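Local coordinates for protein ulvan Lyase-PL25 (Pseudoalteromonas sp. PLSV, PDB 5UAM) that cleaves ulvan, the sulfated cell-wall polysaccharide of green seaweeds, as a lyase of polysaccharide lyase family 25, at residues Gly333-Thr337 / Tyr357-Gly363. Residues are numbered along the deposited sequence; the frame is centred on the assembly and turned at random.
With EDO (1,2-ethanediol), chain H.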
loop_
_atom_site.group_PDB
_atom_site.type_symbol
_atom_site.label_atom_id
_atom_site.label_comp_id
_atom_site.label_asym_id
_atom_site.label_seq_id
_atom_site.Cartn_x
_atom_site.Cartn_y
_atom_site.Cartn_z
ATOM N N GLY A 333 -2.743 16.393 -11.575
ATOM C CA GLY A 333 -4.140 16.689 -11.339
ATOM C C GLY A 333 -4.791 15.521 -10.623
ATOM O O GLY A 333 -4.163 14.478 -10.411
ATOM N N PRO A 334 -6.053 15.672 -10.225
ATOM C CA PRO A 334 -6.749 14.581 -9.528
ATOM C C PRO A 334 -6.848 13.334 -10.389
ATOM O O PRO A 334 -7.012 13.406 -11.614
ATOM C CB PRO A 334 -8.138 15.168 -9.241
ATOM C CG PRO A 334 -8.279 16.318 -10.155
ATOM C CD PRO A 334 -6.898 16.866 -10.377
ATOM N N LYS A 335 -6.754 12.182 -9.731
ATOM C CA LYS A 335 -6.717 10.895 -10.397
ATOM C C LYS A 335 -7.797 9.978 -9.852
ATOM O O LYS A 335 -8.066 9.963 -8.646
ATOM C CB LYS A 335 -5.338 10.249 -10.201
ATOM C CG LYS A 335 -4.196 11.128 -10.696
ATOM C CD LYS A 335 -2.847 10.576 -10.277
ATOM C CE LYS A 335 -1.731 11.528 -10.615
ATOM N NZ LYS A 335 -1.792 12.738 -9.772
ATOM N N GLN A 336 -8.394 9.208 -10.754
ATOM C CA GLN A 336 -9.505 8.308 -10.466
ATOM C C GLN A 336 -9.101 6.859 -10.708
ATOM O O GLN A 336 -8.388 6.559 -11.676
ATOM C CB GLN A 336 -10.680 8.614 -11.389
ATOM C CG GLN A 336 -11.117 10.076 -11.392
ATOM C CD GLN A 336 -10.205 10.976 -12.198
ATOM O OE1 GLN A 336 -9.832 10.657 -13.321
ATOM N NE2 GLN A 336 -9.886 12.136 -11.649
ATOM N N THR A 337 -9.580 5.953 -9.856
ATOM C CA THR A 337 -9.306 4.528 -10.020
ATOM C C THR A 337 -9.986 3.995 -11.269
ATOM O O THR A 337 -11.154 4.289 -11.530
ATOM C CB THR A 337 -9.842 3.741 -8.823
ATOM O OG1 THR A 337 -9.713 4.516 -7.632
ATOM C CG2 THR A 337 -9.093 2.434 -8.658
ATOM N N TYR A 357 -16.529 10.530 -12.895
ATOM C CA TYR A 357 -15.997 11.232 -11.739
ATOM C C TYR A 357 -14.662 11.858 -12.121
ATOM O O TYR A 357 -13.844 11.240 -12.805
ATOM C CB TYR A 357 -15.830 10.242 -10.586
ATOM C CG TYR A 357 -15.377 10.806 -9.253
ATOM C CD1 TYR A 357 -16.222 11.594 -8.446
ATOM C CD2 TYR A 357 -14.122 10.523 -8.779
ATOM C CE1 TYR A 357 -15.768 12.084 -7.206
ATOM C CE2 TYR A 357 -13.679 11.002 -7.560
ATOM C CZ TYR A 357 -14.487 11.766 -6.781
ATOM O OH TYR A 357 -13.993 12.217 -5.563
ATOM N N GLU A 358 -14.458 13.101 -11.710
ATOM C CA GLU A 358 -13.281 13.862 -12.112
ATOM C C GLU A 358 -12.427 14.309 -10.936
ATOM O O GLU A 358 -11.470 15.068 -11.145
ATOM C CB GLU A 358 -13.695 15.103 -12.918
ATOM C CG GLU A 358 -14.564 14.811 -14.134
ATOM C CD GLU A 358 -13.822 14.085 -15.244
ATOM O OE1 GLU A 358 -14.474 13.732 -16.252
ATOM O OE2 GLU A 358 -12.595 13.864 -15.113
ATOM N N ARG A 359 -12.760 13.909 -9.708
ATOM C CA ARG A 359 -11.989 14.283 -8.536
ATOM C C ARG A 359 -11.134 13.080 -8.137
ATOM O O ARG A 359 -10.853 12.208 -8.967
ATOM C CB ARG A 359 -12.923 14.815 -7.434
ATOM C CG ARG A 359 -13.741 16.043 -7.848
ATOM C CD ARG A 359 -14.690 16.503 -6.724
ATOM N NE ARG A 359 -13.963 16.941 -5.529
ATOM C CZ ARG A 359 -14.523 17.132 -4.333
ATOM N NH1 ARG A 359 -15.819 16.916 -4.158
ATOM N NH2 ARG A 359 -13.788 17.533 -3.304
ATOM N N VAL A 360 -10.727 13.013 -6.878
ATOM C CA VAL A 360 -9.839 11.953 -6.416
ATOM C C VAL A 360 -10.661 10.751 -5.972
ATOM O O VAL A 360 -11.584 10.882 -5.156
ATOM C CB VAL A 360 -8.957 12.445 -5.258
ATOM C CG1 VAL A 360 -8.081 11.310 -4.742
ATOM C CG2 VAL A 360 -8.126 13.657 -5.678
ATOM N N SER A 361 -10.306 9.565 -6.461
ATOM C CA SER A 361 -10.869 8.339 -5.912
ATOM C C SER A 361 -9.758 7.324 -5.721
ATOM O O SER A 361 -8.785 7.305 -6.470
ATOM C CB SER A 361 -11.986 7.735 -6.758
ATOM O OG SER A 361 -11.497 7.425 -8.058
ATOM N N ARG A 362 -9.916 6.480 -4.699
ATOM C CA ARG A 362 -8.985 5.406 -4.386
ATOM C C ARG A 362 -9.799 4.205 -3.937
ATOM O O ARG A 362 -10.896 4.362 -3.406
ATOM C CB ARG A 362 -8.027 5.799 -3.246
ATOM C CG ARG A 362 -7.102 6.949 -3.576
ATOM C CD ARG A 362 -6.067 6.576 -4.627
ATOM N NE ARG A 362 -5.144 7.682 -4.825
ATOM C CZ ARG A 362 -5.259 8.613 -5.771
ATOM N NH1 ARG A 362 -6.274 8.590 -6.626
ATOM N NH2 ARG A 362 -4.368 9.584 -5.843
ATOM N N GLY A 363 -9.272 3.002 -4.102
ATOM C CA GLY A 363 -10.014 1.856 -3.614
ATOM C C GLY A 363 -9.249 0.578 -3.858
ATOM O O GLY A 363 -8.413 0.505 -4.752
HETATM C C1 EDO H . 0.492 11.644 -6.998
HETATM O O1 EDO H . -0.928 11.416 -7.129
HETATM C C2 EDO H . 1.241 11.350 -8.305
HETATM O O2 EDO H . 1.030 12.398 -9.277
HETATM O O HOH W 1 -12.987 5.873 -10.006
#
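Q336 and S361 carry most of the polar contact between 333-337 and 357-363, each reaching across to the backbone of the other segment. The Q336 side chain, bent at chi2 (77°), brings its amide to R359, where NE2 donates to R359 O at 2.9 Å; the acceptor lies almost in the amide plane. NE2 also makes a weak bond to P334 O within its own segment. Glutamine suits the place because its long arm carries an N-H donor to a carbonyl of the loop before strand 362-367. S361 is short enough to act at close range: its OG accepts from T337 N at 3.0 Å and shares a water with T337 O, while its backbone N donates to K335 O at 3.2 Å. That carbonyl also takes a weak bond from R362 NH1, approaching at the guanidinium edge. The same NH1 bonds S361 O at 2.8 Å from above the carbonyl plane; with two N-H groups, one arginine nitrogen can bridge both segments.

Apolar packing is slighter. P334, with no N-H to satisfy, lays its apolar ring against the backbone of E358 and R359, CB 3.9 Å from V360 CG2. Q336 CG comes obliquely to the Y357 ring, 4.0 Å from CD2. Y357 OH donates to V360 O and is also bonded to N380 N of strand 373-381. The end of the K335 side chain leads away from 357-363, its ammonium, able to serve several oxygens, gripped by G333 O, T331 O and an ethanediol probably from the crystallisation liquor.

Strands 336-342 and 362-367 belong to successive four-stranded antiparallel sheets; the contact therefore joins neighbouring blades of a beta-propeller, with R362 near a bound potassium ion.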